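Local coordinates for protein erythrocyte binding antigen 140 (Plasmodium falciparum, PDB 4GF2) that probably binds a sialic-acid-bearing receptor on the erythrocyte surface through its two Duffy binding domains during parasite invasion, at residues A[45-49]-A[62-66]; A[284-288]-A[366-370]; A[287-291]-A[373-377]. The protein carries 3 engineered substitutions. One frame throughout, in Å; residues are numbered along the deposited sequence.

Contact 1 (A[45-49]-A[62-66]); sequences IANFL and IFLIS
Phe48 points the edge of its ring at the face of Phe63, a T-shaped stack with centroids 5.2 Å apart and planes at 87°. Its leading atom is CZ, which comes to 3.8 Å from Phe63 CG and stands over the rim of that ring instead of its middle. The CB of Phe48 does not aim at helix 56-78; the ring gets there because CG lies anti to the carbonyl carbon, beside the backbone N (chi1 -76°), and carries the far end of the phenyl across. Behind the leading edge the ring borders two more residues. CD1 rests 3.5 Å from CG2 of Ile62, a methyl branch set anti to the Ile62 backbone N, the two side chains running antiparallel where they pass. CE2 reaches 3.4 Å from Ser66 OG, obliquely to the ring.

That serine hydroxyl turns back on its own helix and donates a hydrogen bond to Ile62 O at 2.9 Å. The same carbonyl takes the intrahelical bond from Ser66 N, the two donors arriving from opposite faces of its plane. Ser66 OG in turn accepts from a water at 2.7 Å, and this water accepts from both the backbone N and the ND2 of Asn47, so a single solvent molecule joins the polar groups of both segments within a mostly buried contact. The Asn47 side chain crosses that of Ile65 at about a right angle, its ND2 4.1 Å from Ile65 CG2.

The short helix turn at 46-49 is thus laid against helix 56-78 inside the first Duffy binding domain. Helix 4-14 covers the Asn47 side, its Cys14 being disulfide-bonded to Cys44; Val115 of helix 110-127 touches Phe48, while Trp142 and Leu150 of helix 132-155 meet Phe63.

Contact 2 (A[284-288]-A[366-370]); sequences TATII and EHLLG
Glu366 reaches across to Thr284 and Ala285 at the start of helix 285-293. From CB its chain runs nearly straight: CG is anti to the backbone N (chi1 -177°), and the next bond is extended too, so the carboxylate is carried across the Thr284 side chain at about a right angle. CG is the apolar part, 3.7 Å from Thr284 CB and 3.8 Å from Ile288 CD1. CD lies beside the methyl of Ala285. At the tip, OE2 is 3.1 Å from Thr284 OG1, modelled as a hydrogen bond with the threonine as donor, although the position of that hydroxyl is less certain because it crowds another atom. OE2 also sits 3.5 Å from Ala285 CB, and the other oxygen, OE1, forms a salt bridge with Arg216.

Next to the Glu366 chain, Ile288 CD1 comes to 3.3 Å from the carbonyl oxygen Glu366 O and 3.6 Å from Leu369 CB. Gly370 has no side chain, and the backbones approach to 5.1 Å between the CA atoms of Thr284 and Gly370. The contact joins the start of helix 285-293 to helix 361-382 of the second Duffy binding domain.

The chemistry is divided along one side chain: one methylene, CG, on hydrocarbon, then a carboxylate whose firm partner is Arg216, a neighbour that would probably favour its ionised form.

Contact 3 (A[287-291]-A[373-377]); sequences IIKSF and IYEAQ
Ile373 lays its CG2 methyl over one face of the Phe291 ring, a CH-pi contact 3.8 Å from the centroid and 23° off the ring normal, displaced toward the CZ rim. Its longer branch ends in CD1, which lies 3.9 Å from Phe291 CG and 3.8 Å from Ile288 CA. Gln377 takes the edge of the phenyl: NE2 stands 3.8 Å from Phe291 CZ, near the ring plane, with the amide turned 78° from it. Ile287 spreads its two branches, CG2 to Ile373 CG2 at 3.8 Å and CD1 to Tyr374 OH at a tight 3.1 Å.

Ile287 and Phe291 are one helical turn apart, as are Ile373 and Gln377. Through these pairs helix 285-293 meets helix 361-382 of the second Duffy binding domain, their local axes inclined at 66° and 12.2 Å apart at closest, a spacing bridged by large side chains.

Farther out, Gln377 NE2 is bonded to Ala303 O, and Tyr374 OH to Tyr283 O, which help to hold the amide and the phenol in place. Phe314 of helix 308-314 meets the tyrosine ring, and Val456 of helix 435-457 touches both Phe291 and Ile373.

From the N terminus, contact 1 comes first and closes a short loop of 12 residues, tying the turn at 46-49 to helix 56-78 within the first Duffy binding domain. It is finished long before the others begin, and its centre lies about 58 Å from that of contact 2. Contacts 2 and 3 close loops of 77 and 81 residues, which include the disulfide Cys316-Cys349. They cross in sequence rather than nest: both run from helix 285-293 to helix 361-382, overlap at Ile287 and Ile288, and have centres about 7 Å apart. Together they pack helix 285-293 against helix 361-382, in the region of the second Duffy binding domain.

Contact 1 (A[45-49]-A[62-66])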
ATOM      1  N   ILE A  45      30.147  29.131  10.145  1.00 45.82           N
ATOM      2  CA  ILE A  45      30.188  30.068  11.263  1.00 48.91           C
ATOM      3  C   ILE A  45      31.202  29.690  12.345  1.00 52.39           C
ATOM      4  O   ILE A  45      31.464  30.473  13.255  1.00 54.66           O
ATOM      5  CB  ILE A  45      28.800  30.178  11.914  1.00 49.46           C
ATOM      6  CG1 ILE A  45      28.390  28.828  12.506  1.00 49.49           C
ATOM      7  CG2 ILE A  45      27.785  30.640  10.888  1.00 48.51           C
ATOM      8  CD1 ILE A  45      27.032  28.836  13.161  1.00 48.97           C
ATOM      9  N   ALA A  46      31.775  28.494  12.241  1.00 52.48           N
ATOM     10  CA  ALA A  46      32.704  27.994  13.247  1.00 54.40           C
ATOM     11  C   ALA A  46      33.808  28.998  13.561  1.00 56.80           C
ATOM     12  O   ALA A  46      34.227  29.130  14.710  1.00 61.36           O
ATOM     13  CB  ALA A  46      33.316  26.680  12.785  1.00 53.16           C
ATOM     14  N   ASN A  47      34.282  29.705  12.541  1.00 54.12           N
ATOM     15  CA  ASN A  47      35.415  30.609  12.717  1.00 56.72           C
ATOM     16  C   ASN A  47      35.166  31.677  13.772  1.00 59.72           C
ATOM     17  O   ASN A  47      36.099  32.123  14.438  1.00 64.37           O
ATOM     18  CB  ASN A  47      35.805  31.250  11.388  1.00 55.41           C
ATOM     19  CG  ASN A  47      36.331  30.236  10.398  1.00 55.68           C
ATOM     20  OD1 ASN A  47      37.441  29.723  10.553  1.00 57.95           O
ATOM     21  ND2 ASN A  47      35.536  29.932   9.377  1.00 53.98           N
ATOM     22  N   PHE A  48      33.910  32.078  13.930  1.00 57.67           N
ATOM     23  CA  PHE A  48      33.546  33.031  14.972  1.00 61.04           C
ATOM     24  C   PHE A  48      33.946  32.515  16.356  1.00 67.32           C
ATOM     25  O   PHE A  48      34.321  33.293  17.232  1.00 72.94           O
ATOM     26  CB  PHE A  48      32.044  33.311  14.945  1.00 58.18           C
ATOM     27  CG  PHE A  48      31.613  34.208  13.825  1.00 54.87           C
ATOM     28  CD1 PHE A  48      32.018  35.533  13.789  1.00 56.30           C
ATOM     29  CD2 PHE A  48      30.791  33.735  12.815  1.00 50.85           C
ATOM     30  CE1 PHE A  48      31.621  36.368  12.762  1.00 54.14           C
ATOM     31  CE2 PHE A  48      30.390  34.565  11.786  1.00 48.42           C
ATOM     32  CZ  PHE A  48      30.804  35.885  11.760  1.00 50.10           C
ATOM     33  N   LEU A  49      33.866  31.202  16.546  1.00 66.45           N
ATOM     34  CA  LEU A  49      34.153  30.594  17.843  1.00 69.73           C
ATOM     35  C   LEU A  49      35.644  30.397  18.086  1.00 72.27           C
ATOM     36  O   LEU A  49      36.063  30.136  19.211  1.00 77.01           O
ATOM     37  CB  LEU A  49      33.435  29.252  17.964  1.00 69.45           C
ATOM     38  CG  LEU A  49      31.909  29.332  17.960  1.00 67.68           C
ATOM     39  CD1 LEU A  49      31.300  27.956  17.742  1.00 68.62           C
ATOM     40  CD2 LEU A  49      31.407  29.940  19.261  1.00 69.13           C
ATOM     41  N   ILE A  62      36.662  38.398  10.704  1.00 49.73           N
ATOM     42  CA  ILE A  62      36.171  37.033  10.847  1.00 48.74           C
ATOM     43  C   ILE A  62      34.895  36.829  10.039  1.00 47.45           C
ATOM     44  O   ILE A  62      34.634  35.737   9.534  1.00 47.79           O
ATOM     45  CB  ILE A  62      35.897  36.682  12.324  1.00 49.97           C
ATOM     46  CG1 ILE A  62      37.190  36.769  13.140  1.00 53.68           C
ATOM     47  CG2 ILE A  62      35.288  35.291  12.442  1.00 47.94           C
ATOM     48  CD1 ILE A  62      38.302  35.853  12.650  1.00 54.80           C
ATOM     49  N   PHE A  63      34.098  37.883   9.920  1.00 46.81           N
ATOM     50  CA  PHE A  63      32.876  37.809   9.137  1.00 44.21           C
ATOM     51  C   PHE A  63      33.249  37.652   7.671  1.00 42.49           C
ATOM     52  O   PHE A  63      32.635  36.872   6.940  1.00 40.84           O
ATOM     53  CB  PHE A  63      32.037  39.068   9.342  1.00 44.79           C
ATOM     54  CG  PHE A  63      30.559  38.812   9.405  1.00 45.53           C
ATOM     55  CD1 PHE A  63      29.962  37.875   8.579  1.00 44.44           C
ATOM     56  CD2 PHE A  63      29.767  39.511  10.297  1.00 48.68           C
ATOM     57  CE1 PHE A  63      28.600  37.645   8.644  1.00 45.59           C
ATOM     58  CE2 PHE A  63      28.410  39.287  10.366  1.00 49.71           C
ATOM     59  CZ  PHE A  63      27.826  38.354   9.540  1.00 48.51           C
ATOM     60  N   LEU A  64      34.271  38.388   7.245  1.00 43.77           N
ATOM     61  CA  LEU A  64      34.743  38.300   5.870  1.00 43.54           C
ATOM     62  C   LEU A  64      35.225  36.885   5.571  1.00 46.15           C
ATOM     63  O   LEU A  64      34.978  36.345   4.489  1.00 46.54           O
ATOM     64  CB  LEU A  64      35.865  39.307   5.620  1.00 43.07           C
ATOM     65  CG  LEU A  64      35.421  40.766   5.487  1.00 41.86           C
ATOM     66  CD1 LEU A  64      36.616  41.704   5.597  1.00 42.15           C
ATOM     67  CD2 LEU A  64      34.692  40.987   4.168  1.00 42.02           C
ATOM     68  N   ILE A  65      35.906  36.284   6.542  1.00 49.03           N
ATOM     69  CA  ILE A  65      36.400  34.924   6.392  1.00 49.68           C
ATOM     70  C   ILE A  65      35.247  33.935   6.290  1.00 48.57           C
ATOM     71  O   ILE A  65      35.293  32.988   5.507  1.00 49.43           O
ATOM     72  CB  ILE A  65      37.298  34.526   7.570  1.00 51.42           C
ATOM     73  CG1 ILE A  65      38.617  35.300   7.505  1.00 52.85           C
ATOM     74  CG2 ILE A  65      37.568  33.024   7.552  1.00 51.26           C
ATOM     75  CD1 ILE A  65      39.487  35.148   8.736  1.00 55.51           C
ATOM     76  N   SER A  66      34.209  34.157   7.084  1.00 47.28           N
ATOM     77  CA  SER A  66      33.070  33.254   7.107  1.00 45.38           C
ATOM     78  C   SER A  66      32.345  33.214   5.759  1.00 42.50           C
ATOM     79  O   SER A  66      32.086  32.138   5.228  1.00 41.81           O
ATOM     80  CB  SER A  66      32.106  33.657   8.218  1.00 46.35           C
ATOM     81  OG  SER A  66      32.726  33.524   9.483  1.00 49.45           O
TER
HETATM   82  O   HOH W   1      33.013  30.968  10.153  1.00 39.75           O

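Contact 2 (A[284-288]-A[366-370])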
ATOM      1  N   THR A 284      -4.495  -5.096 -10.837  1.00 41.62           N
ATOM      2  CA  THR A 284      -4.857  -5.089  -9.423  1.00 42.93           C
ATOM      3  C   THR A 284      -5.431  -3.737  -8.999  1.00 42.57           C
ATOM      4  O   THR A 284      -6.628  -3.618  -8.758  1.00 41.57           O
ATOM      5  CB  THR A 284      -3.668  -5.446  -8.495  1.00 47.40           C
ATOM      6  OG1 THR A 284      -2.430  -5.055  -9.101  1.00 53.98           O
ATOM      7  CG2 THR A 284      -3.639  -6.937  -8.227  1.00 44.66           C
ATOM      8  N   ALA A 285      -4.580  -2.718  -8.927  1.00 44.27           N
ATOM      9  CA  ALA A 285      -4.971  -1.435  -8.355  1.00 45.44           C
ATOM     10  C   ALA A 285      -6.164  -0.823  -9.081  1.00 47.35           C
ATOM     11  O   ALA A 285      -7.138  -0.406  -8.454  1.00 49.29           O
ATOM     12  CB  ALA A 285      -3.799  -0.475  -8.371  1.00 45.91           C
ATOM     13  N   THR A 286      -6.088  -0.772 -10.406  1.00 47.92           N
ATOM     14  CA  THR A 286      -7.144  -0.162 -11.206  1.00 50.63           C
ATOM     15  C   THR A 286      -8.514  -0.791 -10.933  1.00 52.23           C
ATOM     16  O   THR A 286      -9.494  -0.080 -10.719  1.00 55.09           O
ATOM     17  CB  THR A 286      -6.826  -0.257 -12.708  1.00 51.30           C
ATOM     18  OG1 THR A 286      -5.590   0.415 -12.977  1.00 51.54           O
ATOM     19  CG2 THR A 286      -7.933   0.378 -13.535  1.00 54.00           C
ATOM     20  N   ILE A 287      -8.585  -2.118 -10.935  1.00 51.16           N
ATOM     21  CA  ILE A 287      -9.862  -2.795 -10.722  1.00 52.71           C
ATOM     22  C   ILE A 287     -10.326  -2.635  -9.275  1.00 47.95           C
ATOM     23  O   ILE A 287     -11.516  -2.452  -9.012  1.00 50.89           O
ATOM     24  CB  ILE A 287      -9.794  -4.293 -11.077  1.00 58.60           C
ATOM     25  CG1 ILE A 287      -9.317  -4.472 -12.521  1.00 67.98           C
ATOM     26  CG2 ILE A 287     -11.163  -4.936 -10.903  1.00 56.56           C
ATOM     27  CD1 ILE A 287      -9.396  -5.903 -13.032  1.00 73.42           C
ATOM     28  N   ILE A 288      -9.389  -2.698  -8.338  1.00 42.37           N
ATOM     29  CA  ILE A 288      -9.729  -2.526  -6.934  1.00 40.37           C
ATOM     30  C   ILE A 288     -10.414  -1.181  -6.735  1.00 41.56           C
ATOM     31  O   ILE A 288     -11.385  -1.069  -5.988  1.00 41.91           O
ATOM     32  CB  ILE A 288      -8.487  -2.601  -6.034  1.00 40.29           C
ATOM     33  CG1 ILE A 288      -7.923  -4.024  -6.024  1.00 39.36           C
ATOM     34  CG2 ILE A 288      -8.836  -2.189  -4.610  1.00 41.77           C
ATOM     35  CD1 ILE A 288      -6.558  -4.144  -5.363  1.00 39.81           C
ATOM     36  N   GLU A 366      -3.106  -5.252  -1.805  1.00 43.35           N
ATOM     37  CA  GLU A 366      -3.465  -5.082  -3.202  1.00 44.35           C
ATOM     38  C   GLU A 366      -3.574  -6.438  -3.903  1.00 40.84           C
ATOM     39  O   GLU A 366      -4.487  -6.657  -4.701  1.00 41.94           O
ATOM     40  CB  GLU A 366      -2.436  -4.185  -3.886  1.00 47.82           C
ATOM     41  CG  GLU A 366      -2.738  -3.867  -5.326  1.00 51.75           C
ATOM     42  CD  GLU A 366      -1.779  -2.839  -5.903  1.00 57.76           C
ATOM     43  OE1 GLU A 366      -1.223  -2.033  -5.126  1.00 56.54           O
ATOM     44  OE2 GLU A 366      -1.581  -2.842  -7.136  1.00 63.76           O
ATOM     45  N   HIS A 367      -2.660  -7.356  -3.592  1.00 37.62           N
ATOM     46  CA  HIS A 367      -2.708  -8.684  -4.192  1.00 35.56           C
ATOM     47  C   HIS A 367      -3.920  -9.485  -3.725  1.00 36.15           C
ATOM     48  O   HIS A 367      -4.569 -10.167  -4.520  1.00 38.66           O
ATOM     49  CB  HIS A 367      -1.443  -9.477  -3.880  1.00 34.64           C
ATOM     50  CG  HIS A 367      -1.447 -10.854  -4.466  1.00 36.62           C
ATOM     51  ND1 HIS A 367      -0.762 -11.173  -5.620  1.00 38.78           N
ATOM     52  CD2 HIS A 367      -2.074 -11.989  -4.074  1.00 37.79           C
ATOM     53  CE1 HIS A 367      -0.962 -12.447  -5.909  1.00 39.56           C
ATOM     54  NE2 HIS A 367      -1.755 -12.964  -4.988  1.00 38.95           N
ATOM     55  N   LEU A 368      -4.215  -9.420  -2.433  1.00 35.21           N
ATOM     56  CA  LEU A 368      -5.320 -10.188  -1.878  1.00 36.05           C
ATOM     57  C   LEU A 368      -6.641  -9.746  -2.488  1.00 36.74           C
ATOM     58  O   LEU A 368      -7.468 -10.570  -2.873  1.00 37.75           O
ATOM     59  CB  LEU A 368      -5.370 -10.026  -0.362  1.00 38.54           C
ATOM     60  CG  LEU A 368      -6.557 -10.717   0.303  1.00 39.96           C
ATOM     61  CD1 LEU A 368      -6.547 -12.194  -0.042  1.00 35.99           C
ATOM     62  CD2 LEU A 368      -6.524 -10.505   1.807  1.00 44.30           C
ATOM     63  N   LEU A 369      -6.836  -8.438  -2.575  1.00 37.22           N
ATOM     64  CA  LEU A 369      -8.059  -7.896  -3.139  1.00 40.48           C
ATOM     65  C   LEU A 369      -8.178  -8.283  -4.609  1.00 43.85           C
ATOM     66  O   LEU A 369      -9.279  -8.514  -5.111  1.00 46.49           O
ATOM     67  CB  LEU A 369      -8.083  -6.378  -2.975  1.00 41.76           C
ATOM     68  CG  LEU A 369      -8.084  -5.897  -1.523  1.00 42.79           C
ATOM     69  CD1 LEU A 369      -7.873  -4.394  -1.454  1.00 42.72           C
ATOM     70  CD2 LEU A 369      -9.382  -6.285  -0.837  1.00 46.63           C
ATOM     71  N   GLY A 370      -7.044  -8.351  -5.297  1.00 44.28           N
ATOM     72  CA  GLY A 370      -7.031  -8.753  -6.692  1.00 44.85           C
ATOM     73  C   GLY A 370      -7.551 -10.167  -6.846  1.00 43.07           C
ATOM     74  O   GLY A 370      -8.459 -10.437  -7.636  1.00 45.38           O
TER

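Contact 3 (A[287-291]-A[373-377])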
ATOM      1  N   ILE A 287      -8.585  -2.118 -10.935  1.00 51.16           N
ATOM      2  CA  ILE A 287      -9.862  -2.795 -10.722  1.00 52.71           C
ATOM      3  C   ILE A 287     -10.326  -2.635  -9.275  1.00 47.95           C
ATOM      4  O   ILE A 287     -11.516  -2.452  -9.012  1.00 50.89           O
ATOM      5  CB  ILE A 287      -9.794  -4.293 -11.077  1.00 58.60           C
ATOM      6  CG1 ILE A 287      -9.317  -4.472 -12.521  1.00 67.98           C
ATOM      7  CG2 ILE A 287     -11.163  -4.936 -10.903  1.00 56.56           C
ATOM      8  CD1 ILE A 287      -9.396  -5.903 -13.032  1.00 73.42           C
ATOM      9  N   ILE A 288      -9.389  -2.698  -8.338  1.00 42.37           N
ATOM     10  CA  ILE A 288      -9.729  -2.526  -6.934  1.00 40.37           C
ATOM     11  C   ILE A 288     -10.414  -1.181  -6.735  1.00 41.56           C
ATOM     12  O   ILE A 288     -11.385  -1.069  -5.988  1.00 41.91           O
ATOM     13  CB  ILE A 288      -8.487  -2.601  -6.034  1.00 40.29           C
ATOM     14  CG1 ILE A 288      -7.923  -4.024  -6.024  1.00 39.36           C
ATOM     15  CG2 ILE A 288      -8.836  -2.189  -4.610  1.00 41.77           C
ATOM     16  CD1 ILE A 288      -6.558  -4.144  -5.363  1.00 39.81           C
ATOM     17  N   LYS A 289      -9.905  -0.161  -7.417  1.00 43.12           N
ATOM     18  CA  LYS A 289     -10.443   1.185  -7.276  1.00 45.58           C
ATOM     19  C   LYS A 289     -11.845   1.263  -7.862  1.00 47.62           C
ATOM     20  O   LYS A 289     -12.708   1.958  -7.331  1.00 49.21           O
ATOM     21  CB  LYS A 289      -9.528   2.206  -7.947  1.00 46.34           C
ATOM     22  CG  LYS A 289      -8.252   2.490  -7.179  1.00 46.67           C
ATOM     23  CD  LYS A 289      -7.465   3.620  -7.828  1.00 50.96           C
ATOM     24  CE  LYS A 289      -6.141   3.866  -7.119  1.00 52.90           C
ATOM     25  NZ  LYS A 289      -5.395   5.014  -7.719  1.00 56.27           N
ATOM     26  N   SER A 290     -12.067   0.543  -8.956  1.00 47.62           N
ATOM     27  CA  SER A 290     -13.385   0.487  -9.576  1.00 50.22           C
ATOM     28  C   SER A 290     -14.387  -0.177  -8.635  1.00 49.90           C
ATOM     29  O   SER A 290     -15.487   0.337  -8.424  1.00 52.25           O
ATOM     30  CB  SER A 290     -13.322  -0.280 -10.896  1.00 51.38           C
ATOM     31  OG  SER A 290     -14.596  -0.329 -11.514  1.00 54.91           O
ATOM     32  N   PHE A 291     -13.991  -1.313  -8.065  1.00 48.33           N
ATOM     33  CA  PHE A 291     -14.855  -2.090  -7.180  1.00 50.45           C
ATOM     34  C   PHE A 291     -15.149  -1.393  -5.855  1.00 54.20           C
ATOM     35  O   PHE A 291     -16.193  -1.627  -5.247  1.00 56.41           O
ATOM     36  CB  PHE A 291     -14.224  -3.456  -6.895  1.00 47.22           C
ATOM     37  CG  PHE A 291     -14.550  -4.505  -7.920  1.00 46.99           C
ATOM     38  CD1 PHE A 291     -14.096  -4.391  -9.221  1.00 48.23           C
ATOM     39  CD2 PHE A 291     -15.302  -5.613  -7.573  1.00 45.60           C
ATOM     40  CE1 PHE A 291     -14.394  -5.361 -10.162  1.00 48.29           C
ATOM     41  CE2 PHE A 291     -15.603  -6.586  -8.509  1.00 45.66           C
ATOM     42  CZ  PHE A 291     -15.147  -6.461  -9.802  1.00 47.16           C
ATOM     43  N   ILE A 373     -11.258 -10.357  -6.161  1.00 40.83           N
ATOM     44  CA  ILE A 373     -12.077  -9.836  -7.245  1.00 41.35           C
ATOM     45  C   ILE A 373     -12.214 -10.858  -8.373  1.00 42.87           C
ATOM     46  O   ILE A 373     -13.324 -11.173  -8.801  1.00 46.25           O
ATOM     47  CB  ILE A 373     -11.516  -8.503  -7.773  1.00 39.04           C
ATOM     48  CG1 ILE A 373     -11.808  -7.393  -6.764  1.00 38.84           C
ATOM     49  CG2 ILE A 373     -12.132  -8.146  -9.119  1.00 40.69           C
ATOM     50  CD1 ILE A 373     -11.108  -6.089  -7.053  1.00 39.10           C
ATOM     51  N   TYR A 374     -11.092 -11.394  -8.841  1.00 40.81           N
ATOM     52  CA  TYR A 374     -11.123 -12.356  -9.937  1.00 40.31           C
ATOM     53  C   TYR A 374     -11.860 -13.629  -9.544  1.00 43.34           C
ATOM     54  O   TYR A 374     -12.624 -14.174 -10.335  1.00 47.18           O
ATOM     55  CB  TYR A 374      -9.708 -12.671 -10.427  1.00 36.10           C
ATOM     56  CG  TYR A 374      -9.044 -11.475 -11.065  1.00 36.64           C
ATOM     57  CD1 TYR A 374      -9.595 -10.875 -12.187  1.00 39.37           C
ATOM     58  CD2 TYR A 374      -7.878 -10.936 -10.538  1.00 36.62           C
ATOM     59  CE1 TYR A 374      -9.001  -9.775 -12.775  1.00 42.79           C
ATOM     60  CE2 TYR A 374      -7.279  -9.831 -11.112  1.00 40.27           C
ATOM     61  CZ  TYR A 374      -7.847  -9.256 -12.231  1.00 44.15           C
ATOM     62  OH  TYR A 374      -7.250  -8.162 -12.808  1.00 48.44           O
ATOM     63  N   GLU A 375     -11.649 -14.100  -8.321  1.00 41.38           N
ATOM     64  CA  GLU A 375     -12.380 -15.267  -7.850  1.00 39.74           C
ATOM     65  C   GLU A 375     -13.878 -15.005  -7.972  1.00 41.95           C
ATOM     66  O   GLU A 375     -14.625 -15.847  -8.465  1.00 41.34           O
ATOM     67  CB  GLU A 375     -12.015 -15.596  -6.404  1.00 37.19           C
ATOM     68  CG  GLU A 375     -12.801 -16.760  -5.812  1.00 38.37           C
ATOM     69  CD  GLU A 375     -12.528 -18.078  -6.512  1.00 40.60           C
ATOM     70  OE1 GLU A 375     -11.618 -18.129  -7.366  1.00 43.26           O
ATOM     71  OE2 GLU A 375     -13.219 -19.073  -6.200  1.00 41.45           O
ATOM     72  N   ALA A 376     -14.310 -13.824  -7.541  1.00 44.25           N
ATOM     73  CA  ALA A 376     -15.726 -13.477  -7.588  1.00 47.78           C
ATOM     74  C   ALA A 376     -16.218 -13.438  -9.026  1.00 49.23           C
ATOM     75  O   ALA A 376     -17.244 -14.030  -9.356  1.00 50.75           O
ATOM     76  CB  ALA A 376     -15.974 -12.142  -6.908  1.00 49.58           C
ATOM     77  N   GLN A 377     -15.481 -12.741  -9.884  1.00 48.63           N
ATOM     78  CA  GLN A 377     -15.866 -12.625 -11.283  1.00 50.59           C
ATOM     79  C   GLN A 377     -15.924 -13.998 -11.945  1.00 48.16           C
ATOM     80  O   GLN A 377     -16.892 -14.322 -12.629  1.00 48.98           O
ATOM     81  CB  GLN A 377     -14.884 -11.734 -12.041  1.00 51.10           C
ATOM     82  CG  GLN A 377     -15.033 -10.251 -11.772  1.00 52.06           C
ATOM     83  CD  GLN A 377     -14.011  -9.434 -12.539  1.00 49.77           C
ATOM     84  OE1 GLN A 377     -12.862  -9.847 -12.684  1.00 46.34           O
ATOM     85  NE2 GLN A 377     -14.429  -8.278 -13.048  1.00 52.21           N
TER